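Local coordinates for sugar fermentation stimulation protein homolog (Pyrococcus furiosus, PDB 4DA2), which probably binds DNA, joining an OB-fold domain to a calcium-binding domain of the PD-(D/E)xK nuclease fold, at residues A[78-88]-A[129-137]; A[206-214]-A[223-231]. The protein carries 1 engineered substitution. All coordinates share one frame; numbering follows the deposited sequence.

Interaction 1: residues A[78-88]-A[129-137]. With CA (calcium ion), chain C.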
# COMPACT_ATOMS: atom_id res chain seq x y z
N ILE A 78 -3.76 -7.44 -1.65
CA ILE A 78 -2.94 -7.32 -0.45
C ILE A 78 -3.39 -6.06 0.28
O ILE A 78 -3.14 -4.92 -0.18
CB ILE A 78 -1.42 -7.25 -0.77
CG1 ILE A 78 -0.97 -8.53 -1.50
CG2 ILE A 78 -0.65 -7.02 0.54
CD1 ILE A 78 0.47 -8.49 -2.09
N ILE A 79 -3.99 -6.26 1.44
CA ILE A 79 -4.36 -5.12 2.31
C ILE A 79 -3.33 -4.69 3.33
O ILE A 79 -3.39 -3.55 3.82
CB ILE A 79 -5.71 -5.37 3.03
CG1 ILE A 79 -5.59 -6.50 4.05
CG2 ILE A 79 -6.81 -5.61 1.98
CD1 ILE A 79 -6.43 -6.26 5.32
N ASP A 80 -2.37 -5.58 3.65
CA ASP A 80 -1.39 -5.31 4.70
C ASP A 80 -0.36 -4.30 4.20
O ASP A 80 0.36 -4.56 3.23
CB ASP A 80 -0.70 -6.60 5.16
CG ASP A 80 0.22 -6.38 6.37
OD1 ASP A 80 -0.23 -6.58 7.52
OD2 ASP A 80 1.41 -6.04 6.16
N THR A 81 -0.29 -3.15 4.86
CA THR A 81 0.62 -2.09 4.40
C THR A 81 2.10 -2.42 4.62
O THR A 81 2.96 -1.93 3.87
CB THR A 81 0.26 -0.71 4.99
OG1 THR A 81 0.44 -0.73 6.42
CG2 THR A 81 -1.17 -0.32 4.63
N ARG A 82 2.39 -3.24 5.63
CA ARG A 82 3.74 -3.74 5.85
C ARG A 82 4.23 -4.62 4.70
O ARG A 82 5.37 -4.45 4.24
CB ARG A 82 3.87 -4.50 7.17
CG ARG A 82 3.79 -3.67 8.41
CD ARG A 82 3.81 -4.58 9.62
NE ARG A 82 3.84 -3.85 10.89
CZ ARG A 82 3.49 -4.38 12.06
NH1 ARG A 82 3.08 -5.64 12.14
NH2 ARG A 82 3.55 -3.64 13.16
N LEU A 83 3.37 -5.53 4.22
CA LEU A 83 3.69 -6.39 3.11
C LEU A 83 3.85 -5.53 1.85
O LEU A 83 4.78 -5.73 1.08
CB LEU A 83 2.61 -7.46 2.90
CG LEU A 83 2.87 -8.49 1.80
CD1 LEU A 83 4.30 -9.05 1.80
CD2 LEU A 83 1.84 -9.65 1.88
N GLN A 84 2.90 -4.62 1.62
CA GLN A 84 3.01 -3.67 0.48
C GLN A 84 4.37 -2.97 0.52
O GLN A 84 5.06 -2.89 -0.51
CB GLN A 84 1.88 -2.64 0.54
CG GLN A 84 0.51 -3.18 0.17
CD GLN A 84 -0.54 -2.06 0.26
OE1 GLN A 84 -0.19 -0.89 0.34
NE2 GLN A 84 -1.81 -2.42 0.22
N GLY A 85 4.75 -2.48 1.69
CA GLY A 85 6.05 -1.83 1.87
C GLY A 85 7.21 -2.77 1.56
O GLY A 85 8.18 -2.36 0.92
N LYS A 86 7.12 -4.03 1.97
CA LYS A 86 8.20 -5.01 1.71
C LYS A 86 8.31 -5.24 0.19
O LYS A 86 9.42 -5.36 -0.34
CB LYS A 86 7.93 -6.34 2.42
CG LYS A 86 8.14 -6.31 3.93
CD LYS A 86 8.27 -7.73 4.46
CE LYS A 86 8.60 -7.76 5.96
NZ LYS A 86 7.37 -7.82 6.78
N ALA A 87 7.15 -5.27 -0.48
CA ALA A 87 7.07 -5.42 -1.95
C ALA A 87 7.75 -4.21 -2.62
O ALA A 87 8.59 -4.36 -3.52
CB ALA A 87 5.64 -5.53 -2.40
N PHE A 88 7.39 -3.01 -2.18
CA PHE A 88 8.09 -1.80 -2.64
C PHE A 88 9.62 -1.88 -2.45
O PHE A 88 10.38 -1.57 -3.37
CB PHE A 88 7.50 -0.51 -2.02
CG PHE A 88 8.11 0.74 -2.58
CD1 PHE A 88 7.85 1.13 -3.89
CD2 PHE A 88 8.96 1.52 -1.81
CE1 PHE A 88 8.41 2.26 -4.42
CE2 PHE A 88 9.56 2.64 -2.36
CZ PHE A 88 9.28 3.02 -3.66
N PHE A 129 12.82 11.81 -0.96
CA PHE A 129 11.84 11.32 0.02
C PHE A 129 10.69 10.63 -0.72
O PHE A 129 10.14 11.20 -1.68
CB PHE A 129 11.30 12.48 0.84
CG PHE A 129 12.29 13.03 1.81
CD1 PHE A 129 12.48 12.41 3.05
CD2 PHE A 129 13.08 14.14 1.47
CE1 PHE A 129 13.42 12.92 3.98
CE2 PHE A 129 14.03 14.65 2.38
CZ PHE A 129 14.21 14.03 3.62
N VAL A 130 10.35 9.42 -0.29
CA VAL A 130 9.29 8.65 -0.94
C VAL A 130 8.25 8.19 0.09
O VAL A 130 8.61 7.56 1.10
CB VAL A 130 9.85 7.43 -1.73
CG1 VAL A 130 8.70 6.65 -2.38
CG2 VAL A 130 10.86 7.89 -2.77
N GLU A 131 6.98 8.54 -0.15
CA GLU A 131 5.86 8.07 0.66
C GLU A 131 5.07 7.07 -0.17
O GLU A 131 4.79 7.33 -1.36
CB GLU A 131 4.97 9.26 1.10
CG GLU A 131 3.68 8.89 1.85
CD GLU A 131 3.96 8.13 3.15
OE1 GLU A 131 5.06 8.33 3.73
OE2 GLU A 131 3.10 7.30 3.57
N THR A 132 4.76 5.91 0.42
CA THR A 132 3.96 4.92 -0.29
C THR A 132 2.58 4.83 0.35
O THR A 132 2.46 4.92 1.59
CB THR A 132 4.65 3.54 -0.37
OG1 THR A 132 4.84 3.02 0.95
CG2 THR A 132 6.00 3.66 -1.05
N LYS A 133 1.54 4.75 -0.47
CA LYS A 133 0.16 4.60 0.06
C LYS A 133 -0.58 3.40 -0.50
O LYS A 133 -0.41 3.06 -1.66
CB LYS A 133 -0.66 5.86 -0.23
CG LYS A 133 -0.05 7.12 0.39
CD LYS A 133 -0.85 7.60 1.55
CE LYS A 133 -0.16 8.74 2.29
NZ LYS A 133 0.41 8.17 3.55
N SER A 134 -1.40 2.76 0.34
CA SER A 134 -2.24 1.65 -0.11
C SER A 134 -3.35 2.16 -1.02
O SER A 134 -4.08 3.10 -0.67
CB SER A 134 -2.86 0.95 1.08
OG SER A 134 -3.71 -0.13 0.66
N ALA A 135 -3.50 1.51 -2.17
CA ALA A 135 -4.62 1.82 -3.08
C ALA A 135 -5.36 0.56 -3.49
O ALA A 135 -5.13 -0.01 -4.56
CB ALA A 135 -4.11 2.58 -4.33
N VAL A 136 -6.23 0.10 -2.61
CA VAL A 136 -6.90 -1.19 -2.84
C VAL A 136 -8.42 -1.05 -2.95
O VAL A 136 -9.17 -2.04 -2.81
CB VAL A 136 -6.45 -2.30 -1.84
CG1 VAL A 136 -4.95 -2.65 -2.06
CG2 VAL A 136 -6.70 -1.88 -0.38
N LEU A 137 -8.88 0.18 -3.20
CA LEU A 137 -10.28 0.43 -3.50
C LEU A 137 -10.47 0.39 -5.01
O LEU A 137 -9.77 1.09 -5.74
CB LEU A 137 -10.72 1.79 -2.92
CG LEU A 137 -12.17 2.21 -3.18
CD1 LEU A 137 -13.18 1.33 -2.43
CD2 LEU A 137 -12.41 3.68 -2.88
CA CA C . 3.03 4.96 3.88
O HOH W 1 3.60 0.37 2.72
O HOH W 2 0.72 5.59 4.26
O HOH W 3 2.76 5.28 6.46
O HOH W 4 3.87 2.65 4.08
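Gln84 and Ser134 form the one hydrogen bond across this contact, in which helix 81-88 lies against strand 129-134 of the PD-(D/E)xK core; the two axes approach to 9.0 Å. Glu131 and Lys133 are consistent with the E-x-K end of that motif, and Asp118 on the adjoining strand probably with its aspartate. Gln84 sets CG beside its own backbone N (chi1 -73°) and then runs extended, which carries the amide down to the strand. NE2 divides its two hydrogens between Ser134 OG, at 3.0 Å, and Ile78 O, at 2.9 Å from NE2. Both acceptors lie close to the amide plane, so the pair fixes which way round the amide sits and ties the end of strand 75-78, just ahead of the helix, to strand 129-134. A leucine in place of Gln84 would probably leave Ile78 O and Ser134 OG without their shared donor, weakening this tie. Alongside, Val136 CG1 packs 3.5 Å from Ile78 O.

Towards the other end, Phe88 holds CG anti to its backbone N (chi1 -174°) and reaches the strand with its ring. Thr132 CG2 sits over one face, 3.8 Å from the ring centroid and 14° off the normal, a CH-pi contact, while Val130 CG1 approaches Phe88 CZ obliquely.

Thus Val130, Thr132 and Ser134 turn to the helix, whereas Glu131 and Lys133 point away from it; the calcium ion lies beside the strand, at the level of its backbone. Its ligands include Glu131 OE2, Thr132 O, Asp118 OD2 and three waters. Thr132 has two roles, its methyl packing on Phe88 and its carbonyl O binding the metal. Lys133 NZ comes from above the Glu131 carboxylate plane and bonds the metal-binding OE2 at 2.8 Å.

Interaction 2: residues A[206-214]-A[223-231]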
# COMPACT_ATOMS: atom_id res chain seq x y z
N VAL A 206 5.99 17.34 -6.98
CA VAL A 206 6.00 16.01 -6.35
C VAL A 206 5.73 14.96 -7.43
O VAL A 206 4.73 15.06 -8.17
CB VAL A 206 4.94 15.84 -5.24
CG1 VAL A 206 4.98 14.39 -4.64
CG2 VAL A 206 5.09 16.92 -4.16
N GLU A 207 6.61 13.97 -7.54
CA GLU A 207 6.42 12.92 -8.57
C GLU A 207 5.37 11.94 -8.06
O GLU A 207 5.37 11.55 -6.87
CB GLU A 207 7.72 12.21 -8.88
CG GLU A 207 8.79 13.17 -9.44
CD GLU A 207 8.53 13.63 -10.88
OE1 GLU A 207 8.02 12.83 -11.68
OE2 GLU A 207 8.83 14.81 -11.22
N ILE A 208 4.43 11.59 -8.93
CA ILE A 208 3.38 10.63 -8.55
C ILE A 208 3.48 9.35 -9.41
O ILE A 208 3.52 9.42 -10.63
CB ILE A 208 1.96 11.22 -8.66
CG1 ILE A 208 1.80 12.43 -7.71
CG2 ILE A 208 0.92 10.12 -8.40
CD1 ILE A 208 0.47 13.18 -7.87
N ARG A 209 3.55 8.19 -8.75
CA ARG A 209 3.61 6.89 -9.46
C ARG A 209 2.54 5.99 -8.84
O ARG A 209 2.11 6.21 -7.69
CB ARG A 209 4.97 6.21 -9.28
CG ARG A 209 6.21 7.05 -9.70
CD ARG A 209 6.34 7.29 -11.21
NE ARG A 209 7.52 8.12 -11.49
CZ ARG A 209 7.48 9.43 -11.71
NH1 ARG A 209 6.31 10.07 -11.74
NH2 ARG A 209 8.61 10.10 -11.94
N ALA A 210 2.14 4.99 -9.61
CA ALA A 210 1.25 3.94 -9.10
C ALA A 210 1.68 2.59 -9.68
O ALA A 210 1.97 2.47 -10.86
CB ALA A 210 -0.20 4.25 -9.47
N LEU A 211 1.69 1.57 -8.83
CA LEU A 211 2.17 0.24 -9.21
C LEU A 211 1.09 -0.81 -9.03
O LEU A 211 0.36 -0.76 -8.05
CB LEU A 211 3.34 -0.14 -8.33
CG LEU A 211 4.48 0.88 -8.18
CD1 LEU A 211 5.50 0.36 -7.16
CD2 LEU A 211 5.15 1.12 -9.54
N GLY A 212 1.00 -1.74 -9.98
CA GLY A 212 0.04 -2.85 -9.86
C GLY A 212 0.73 -4.06 -9.26
O GLY A 212 1.81 -4.48 -9.71
N LEU A 213 0.10 -4.64 -8.23
CA LEU A 213 0.63 -5.79 -7.53
C LEU A 213 -0.53 -6.69 -7.14
O LEU A 213 -1.67 -6.22 -7.03
CB LEU A 213 1.36 -5.37 -6.25
CG LEU A 213 2.76 -4.79 -6.37
CD1 LEU A 213 2.73 -3.29 -6.74
CD2 LEU A 213 3.48 -5.00 -5.07
N HIS A 214 -0.24 -7.97 -6.99
CA HIS A 214 -1.16 -8.92 -6.37
C HIS A 214 -0.34 -10.08 -5.81
O HIS A 214 0.89 -10.18 -6.04
CB HIS A 214 -2.26 -9.39 -7.35
CG HIS A 214 -1.73 -10.23 -8.47
ND1 HIS A 214 -1.37 -9.72 -9.69
CD2 HIS A 214 -1.47 -11.56 -8.53
CE1 HIS A 214 -0.92 -10.68 -10.47
NE2 HIS A 214 -0.97 -11.82 -9.79
N TYR A 223 4.55 -8.33 -9.46
CA TYR A 223 4.57 -6.93 -9.80
C TYR A 223 4.17 -6.85 -11.26
O TYR A 223 4.88 -7.38 -12.11
CB TYR A 223 5.99 -6.35 -9.55
CG TYR A 223 6.22 -4.97 -10.15
CD1 TYR A 223 5.29 -3.92 -9.95
CD2 TYR A 223 7.35 -4.70 -10.92
CE1 TYR A 223 5.50 -2.66 -10.50
CE2 TYR A 223 7.57 -3.43 -11.47
CZ TYR A 223 6.63 -2.42 -11.25
OH TYR A 223 6.84 -1.17 -11.80
N ARG A 224 3.03 -6.21 -11.54
CA ARG A 224 2.47 -6.15 -12.89
C ARG A 224 3.03 -4.97 -13.71
O ARG A 224 2.87 -4.95 -14.93
CB ARG A 224 0.94 -6.15 -12.86
CG ARG A 224 0.29 -7.45 -12.29
CD ARG A 224 -1.22 -7.50 -12.64
NE ARG A 224 -1.90 -6.26 -12.28
CZ ARG A 224 -2.26 -5.92 -11.04
NH1 ARG A 224 -2.05 -6.76 -10.03
NH2 ARG A 224 -2.85 -4.76 -10.81
N GLY A 225 3.71 -4.04 -13.05
CA GLY A 225 4.23 -2.84 -13.69
C GLY A 225 3.49 -1.60 -13.20
O GLY A 225 2.72 -1.66 -12.21
N GLU A 226 3.66 -0.49 -13.91
CA GLU A 226 2.99 0.74 -13.48
C GLU A 226 1.54 0.83 -13.95
O GLU A 226 1.16 0.25 -14.98
CB GLU A 226 3.75 1.98 -13.95
CG GLU A 226 5.10 2.14 -13.33
CD GLU A 226 5.80 3.41 -13.82
OE1 GLU A 226 5.16 4.50 -13.82
OE2 GLU A 226 7.00 3.33 -14.16
N LEU A 227 0.74 1.58 -13.21
CA LEU A 227 -0.64 1.84 -13.56
C LEU A 227 -0.69 3.25 -14.15
O LEU A 227 0.11 4.13 -13.77
CB LEU A 227 -1.54 1.78 -12.32
CG LEU A 227 -1.49 0.51 -11.44
CD1 LEU A 227 -2.36 0.69 -10.20
CD2 LEU A 227 -1.94 -0.70 -12.23
N GLY A 228 -1.64 3.47 -15.07
CA GLY A 228 -1.83 4.79 -15.66
C GLY A 228 -2.45 5.73 -14.65
O GLY A 228 -3.54 5.50 -14.19
N VAL A 229 -1.71 6.79 -14.33
CA VAL A 229 -2.08 7.77 -13.33
C VAL A 229 -2.99 8.86 -13.87
O VAL A 229 -2.64 9.54 -14.86
CB VAL A 229 -0.82 8.40 -12.71
CG1 VAL A 229 -1.19 9.50 -11.76
CG2 VAL A 229 0.02 7.31 -11.97
N GLU A 230 -4.14 9.03 -13.23
CA GLU A 230 -5.02 10.20 -13.46
C GLU A 230 -5.17 10.99 -12.16
O GLU A 230 -5.42 10.42 -11.09
CB GLU A 230 -6.40 9.77 -13.95
CG GLU A 230 -6.35 8.94 -15.22
CD GLU A 230 -7.72 8.50 -15.69
OE1 GLU A 230 -8.73 8.99 -15.18
OE2 GLU A 230 -7.74 7.64 -16.59
N ILE A 231 -5.00 12.31 -12.25
CA ILE A 231 -5.11 13.17 -11.06
C ILE A 231 -6.02 14.35 -11.40
O ILE A 231 -6.78 14.84 -10.56
CB ILE A 231 -3.71 13.67 -10.56
CG1 ILE A 231 -2.74 12.51 -10.26
CG2 ILE A 231 -3.84 14.60 -9.39
CD1 ILE A 231 -3.04 11.66 -9.00
OXT ILE A 231 -6.06 14.83 -12.53
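Strands 207-214 and 223-226 run antiparallel, their axes 4.7 Å apart at 166°, as the two arms of a beta hairpin that is interrupted by a beta bulge. The register gives the evidence: Leu211 faces Glu226 and Leu213 faces Tyr223, so Gly212 alone stands opposite both Arg224 and Gly225. Both are bonded to it, Arg224 N to Gly212 O and Gly212 N to Gly225 O at 2.8 Å, the latter almost straight at 177°. Leu227 N continues the pairing to Ala210 O.

The chain of Arg224, bent at chi3 (-51°), folds back across the partner strand and lays one face of its guanidinium over Gly212. A CB on Gly212 would probably clash with Arg224 NH2 and sit tightly against Leu227 CD2. Arg224 NH1 meets His214 ND1 at 3.1 Å at the ring's edge, with ring and guanidinium nearly coplanar, and adds a weak bond to Leu213 O. Because ND1 accepts here and NE2 bonds Glu216, the imidazole is probably neutral with its hydrogen on NE2. Val181 O takes a bond from Arg224 NH2, which further fixes the guanidinium.

On the face turned to helix 81-93, Tyr223 lies obliquely against both leucines: Leu211 CD2 is 3.6 Å from Tyr223 OH, and Leu213 CD1 is 4.2 Å from Tyr223 CD1. Arg209 runs beside Glu226, but its NE pairs with Glu99 instead.

Beyond the bulge, contact passes to apolar side chains near the C-terminus. Ala210 CB touches both Leu227 CB and Val229 CG2, each at 4.0 Å. Ile208 crosses Val229 at about a right angle through CG2, and at its far end meets the last residue tip to tip, Ile208 CD1 lying 4.0 Å from Ile231 CD1.

The two interactions, centres about 12 Å apart, share the ten-stranded sheet of the nuclease-like domain. Along the chain they follow in series, interaction 1 closing before interaction 2 opens. Strand 169-176 lies between them in the sheet, pairing parallel with strand 127-139 on one side and strand 207-215 on the other. Helix 81-93 spans all three: Ala87 CB packs 3.5 Å from Leu213 CD2, and Phe88 CD1 lies 4.1 Å from Leu211 CD1. One helix therefore covers both the metal-binding strand and the C-terminal hairpin, whose Leu211 side chain is about 12 Å from calcium; the hairpin belongs to the surrounding core rather than to the metal site.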